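Local coordinates for protein glutamate--cysteine ligase GshA (Methylobacillus flagellatus KT, PDB 3K1T) that probably acts as a ligase that joins glutamate to cysteine in the first step of glutathione synthesis, at residues Tyr358-Ser363 and Glu378-Glu383. Sequence-based numbering, arbitrary orientation.
Sequences YRVHTS and EPLTFE. With SO4 (sulfate ion), chain B.
The edge of the F382 ring, led by CE1, points at one face of the Y358 ring in a T-shaped pair, the planes at 73° and CE1 3.8 Å from CD2 of Y358, toward the rim rather than the centre. At the edge of the Y358 ring, near its plane, lies the carbonyl O of L380. This aromatic contact extends an antiparallel β pairing between strands 352-361 and 377-381 of a larger antiparallel sheet. Its evidence is two hydrogen-bonded pairs, Y358 with L380 and V360 with E378, flanking the non-hydrogen-bonded pair R359 with P379. Y358 N gives a bond of 2.8 Å to L380 O; V360 and E378 exchange a matching pair. At the non-hydrogen-bonded pair, P379 CA makes a C-H...O contact of 3.3 Å with Y358 O, which also accepts L380 N at 2.9 Å. Y358 OH is hydrogen-bonded to E335 OE1. An alanine at Y358 would probably leave the edge of F382 without its aromatic face and E335 without its hydroxyl partner. On the same face of the sheet as Y358, CG2 of V360, anti to the carbonyl carbon, packs on CB of L380 at 3.8 Å. R359 lies on the other face, its NH2 salt-bridged to D49. The guanidinium meets a sulfate, probably from the crystallisation liquor, edge-on and in plane: R359 NH2 donates to sulfate O1 at 2.9 Å with an N-H...O angle of 160°, whereas the bond from NH1 to that same oxygen is weak.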
ATOM      1  N   TYR A 358     -17.985   0.100  11.301  1.00 12.22           N
ATOM      2  CA  TYR A 358     -18.680   0.301  12.569  1.00 11.85           C
ATOM      3  C   TYR A 358     -19.456  -0.940  13.016  1.00 12.18           C
ATOM      4  O   TYR A 358     -20.089  -1.604  12.197  1.00 13.10           O
ATOM      5  CB  TYR A 358     -19.688   1.428  12.435  1.00 12.83           C
ATOM      6  CG  TYR A 358     -19.110   2.831  12.464  1.00 12.16           C
ATOM      7  CD1 TYR A 358     -18.825   3.435  13.666  1.00 12.66           C
ATOM      8  CD2 TYR A 358     -18.897   3.558  11.284  1.00 13.18           C
ATOM      9  CE1 TYR A 358     -18.362   4.746  13.720  1.00 12.10           C
ATOM     10  CE2 TYR A 358     -18.426   4.900  11.339  1.00 13.42           C
ATOM     11  CZ  TYR A 358     -18.168   5.467  12.561  1.00 12.57           C
ATOM     12  OH  TYR A 358     -17.714   6.785  12.645  1.00 14.05           O
ATOM     13  N   ARG A 359     -19.450  -1.190  14.316  1.00 12.64           N
ATOM     14  CA  ARG A 359     -20.386  -2.126  14.938  1.00 13.02           C
ATOM     15  C   ARG A 359     -21.608  -1.301  15.349  1.00 13.89           C
ATOM     16  O   ARG A 359     -21.507  -0.466  16.247  1.00 13.13           O
ATOM     17  CB  ARG A 359     -19.794  -2.772  16.181  1.00 13.72           C
ATOM     18  CG  ARG A 359     -18.449  -3.516  15.975  1.00 15.23           C
ATOM     19  CD  ARG A 359     -17.959  -4.120  17.281  1.00 16.42           C
ATOM     20  NE  ARG A 359     -16.530  -4.462  17.215  1.00 15.89           N
ATOM     21  CZ  ARG A 359     -16.019  -5.498  16.544  1.00 18.72           C
ATOM     22  NH1 ARG A 359     -16.819  -6.358  15.939  1.00 19.63           N
ATOM     23  NH2 ARG A 359     -14.695  -5.687  16.493  1.00 17.09           N
ATOM     24  N   VAL A 360     -22.733  -1.564  14.696  1.00 12.32           N
ATOM     25  CA  VAL A 360     -23.970  -0.851  14.929  1.00 13.25           C
ATOM     26  C   VAL A 360     -24.811  -1.761  15.809  1.00 13.42           C
ATOM     27  O   VAL A 360     -25.243  -2.848  15.389  1.00 13.15           O
ATOM     28  CB  VAL A 360     -24.680  -0.466  13.594  1.00 12.00           C
ATOM     29  CG1 VAL A 360     -26.051   0.291  13.850  1.00 13.23           C
ATOM     30  CG2 VAL A 360     -23.775   0.369  12.667  1.00 12.15           C
ATOM     31  N   HIS A 361     -24.988  -1.349  17.050  1.00 13.70           N
ATOM     32  CA  HIS A 361     -25.695  -2.157  18.059  1.00 14.45           C
ATOM     33  C   HIS A 361     -27.098  -2.550  17.601  1.00 14.49           C
ATOM     34  O   HIS A 361     -27.861  -1.715  17.101  1.00 14.83           O
ATOM     35  CB  HIS A 361     -25.837  -1.406  19.401  1.00 14.12           C
ATOM     36  CG  HIS A 361     -24.553  -1.172  20.129  1.00 12.58           C
ATOM     37  ND1 HIS A 361     -24.496  -1.088  21.504  1.00 13.37           N
ATOM     38  CD2 HIS A 361     -23.301  -0.918  19.685  1.00 13.04           C
ATOM     39  CE1 HIS A 361     -23.268  -0.788  21.872  1.00 15.24           C
ATOM     40  NE2 HIS A 361     -22.512  -0.728  20.791  1.00 13.08           N
ATOM     41  N   THR A 362     -27.439  -3.830  17.783  1.00 15.32           N
ATOM     42  CA  THR A 362     -28.807  -4.298  17.525  1.00 16.68           C
ATOM     43  C   THR A 362     -29.742  -4.009  18.704  1.00 17.54           C
ATOM     44  O   THR A 362     -30.918  -3.820  18.501  1.00 17.79           O
ATOM     45  CB  THR A 362     -28.856  -5.804  17.174  1.00 17.87           C
ATOM     46  OG1 THR A 362     -28.229  -6.527  18.218  1.00 19.20           O
ATOM     47  CG2 THR A 362     -28.103  -6.102  15.886  1.00 16.91           C
ATOM     48  N   SER A 363     -29.241  -3.984  19.926  1.00 19.21           N
ATOM     49  CA  SER A 363     -30.038  -3.573  21.069  1.00 20.62           C
ATOM     50  C   SER A 363     -30.305  -2.070  21.028  1.00 21.66           C
ATOM     51  O   SER A 363     -29.564  -1.306  20.390  1.00 19.76           O
ATOM     52  CB  SER A 363     -29.345  -3.913  22.384  1.00 21.22           C
ATOM     53  OG  SER A 363     -29.213  -5.320  22.537  1.00 25.99           O
ATOM     54  N   GLU A 378     -24.698  -5.207  13.765  1.00 15.94           N
ATOM     55  CA  GLU A 378     -24.559  -5.352  12.336  1.00 16.72           C
ATOM     56  C   GLU A 378     -23.409  -4.417  11.865  1.00 16.72           C
ATOM     57  O   GLU A 378     -23.312  -3.286  12.339  1.00 15.15           O
ATOM     58  CB  GLU A 378     -25.831  -4.949  11.655  1.00 17.75           C
ATOM     59  CG  GLU A 378     -26.974  -5.939  12.020  1.00 22.59           C
ATOM     60  CD  GLU A 378     -28.313  -5.537  11.447  1.00 31.33           C
ATOM     61  OE1 GLU A 378     -28.398  -4.485  10.752  1.00 35.85           O
ATOM     62  OE2 GLU A 378     -29.299  -6.292  11.710  1.00 37.25           O
ATOM     63  N   PRO A 379     -22.571  -4.879  10.927  1.00 15.94           N
ATOM     64  CA  PRO A 379     -21.447  -4.034  10.454  1.00 16.72           C
ATOM     65  C   PRO A 379     -21.916  -2.949   9.501  1.00 16.43           C
ATOM     66  O   PRO A 379     -22.868  -3.158   8.768  1.00 16.93           O
ATOM     67  CB  PRO A 379     -20.528  -5.026   9.724  1.00 17.11           C
ATOM     68  CG  PRO A 379     -21.487  -6.142   9.233  1.00 18.65           C
ATOM     69  CD  PRO A 379     -22.577  -6.229  10.316  1.00 17.35           C
ATOM     70  N   LEU A 380     -21.249  -1.806   9.505  1.00 15.35           N
ATOM     71  CA  LEU A 380     -21.498  -0.733   8.562  1.00 14.73           C
ATOM     72  C   LEU A 380     -20.147  -0.260   8.091  1.00 15.10           C
ATOM     73  O   LEU A 380     -19.341   0.220   8.878  1.00 12.78           O
ATOM     74  CB  LEU A 380     -22.204   0.433   9.237  1.00 15.40           C
ATOM     75  CG  LEU A 380     -22.457   1.643   8.348  1.00 16.65           C
ATOM     76  CD1 LEU A 380     -23.544   1.351   7.289  1.00 17.28           C
ATOM     77  CD2 LEU A 380     -22.831   2.832   9.273  1.00 18.22           C
ATOM     78  N   THR A 381     -19.867  -0.421   6.808  1.00 16.14           N
ATOM     79  CA  THR A 381     -18.507  -0.193   6.339  1.00 16.72           C
ATOM     80  C   THR A 381     -18.157   1.304   6.341  1.00 16.55           C
ATOM     81  O   THR A 381     -19.026   2.170   6.237  1.00 15.06           O
ATOM     82  CB  THR A 381     -18.264  -0.869   4.942  1.00 18.47           C
ATOM     83  OG1 THR A 381     -16.848  -1.088   4.768  1.00 22.38           O
ATOM     84  CG2 THR A 381     -18.814   0.002   3.822  1.00 19.07           C
ATOM     85  N   PHE A 382     -16.882   1.583   6.594  1.00 16.59           N
ATOM     86  CA  PHE A 382     -16.336   2.946   6.605  1.00 17.17           C
ATOM     87  C   PHE A 382     -16.413   3.518   5.204  1.00 18.02           C
ATOM     88  O   PHE A 382     -16.093   2.830   4.243  1.00 18.60           O
ATOM     89  CB  PHE A 382     -14.855   2.931   6.984  1.00 16.89           C
ATOM     90  CG  PHE A 382     -14.566   2.752   8.434  1.00 16.04           C
ATOM     91  CD1 PHE A 382     -15.578   2.681   9.409  1.00 13.24           C
ATOM     92  CD2 PHE A 382     -13.258   2.661   8.839  1.00 15.23           C
ATOM     93  CE1 PHE A 382     -15.262   2.543  10.733  1.00 13.50           C
ATOM     94  CE2 PHE A 382     -12.936   2.508  10.162  1.00 16.27           C
ATOM     95  CZ  PHE A 382     -13.942   2.428  11.120  1.00 15.11           C
ATOM     96  N   GLU A 383     -16.786   4.778   5.111  1.00 19.36           N
ATOM     97  CA  GLU A 383     -16.820   5.522   3.861  1.00 21.07           C
ATOM     98  C   GLU A 383     -15.572   6.432   3.666  1.00 21.16           C
ATOM     99  O   GLU A 383     -15.272   6.847   2.552  1.00 24.24           O
ATOM    100  CB  GLU A 383     -18.091   6.371   3.855  1.00 21.87           C
ATOM    101  CG  GLU A 383     -19.413   5.556   3.857  1.00 25.16           C
ATOM    102  CD  GLU A 383     -19.627   4.779   2.558  1.00 30.96           C
ATOM    103  OE1 GLU A 383     -19.466   5.423   1.503  1.00 34.08           O
ATOM    104  OE2 GLU A 383     -20.007   3.565   2.586  1.00 31.34           O
TER
HETATM  105  S   SO4 B 432     -12.765  -8.319  14.833  1.00 21.90           S
HETATM  106  O1  SO4 B 432     -14.075  -7.771  14.565  1.00 27.96           O
HETATM  107  O2  SO4 B 432     -12.001  -7.598  13.864  1.00 25.53           O
HETATM  108  O3  SO4 B 432     -12.303  -8.009  16.166  1.00 23.72           O
HETATM  109  O4  SO4 B 432     -12.741  -9.778  14.584  1.00 22.65           O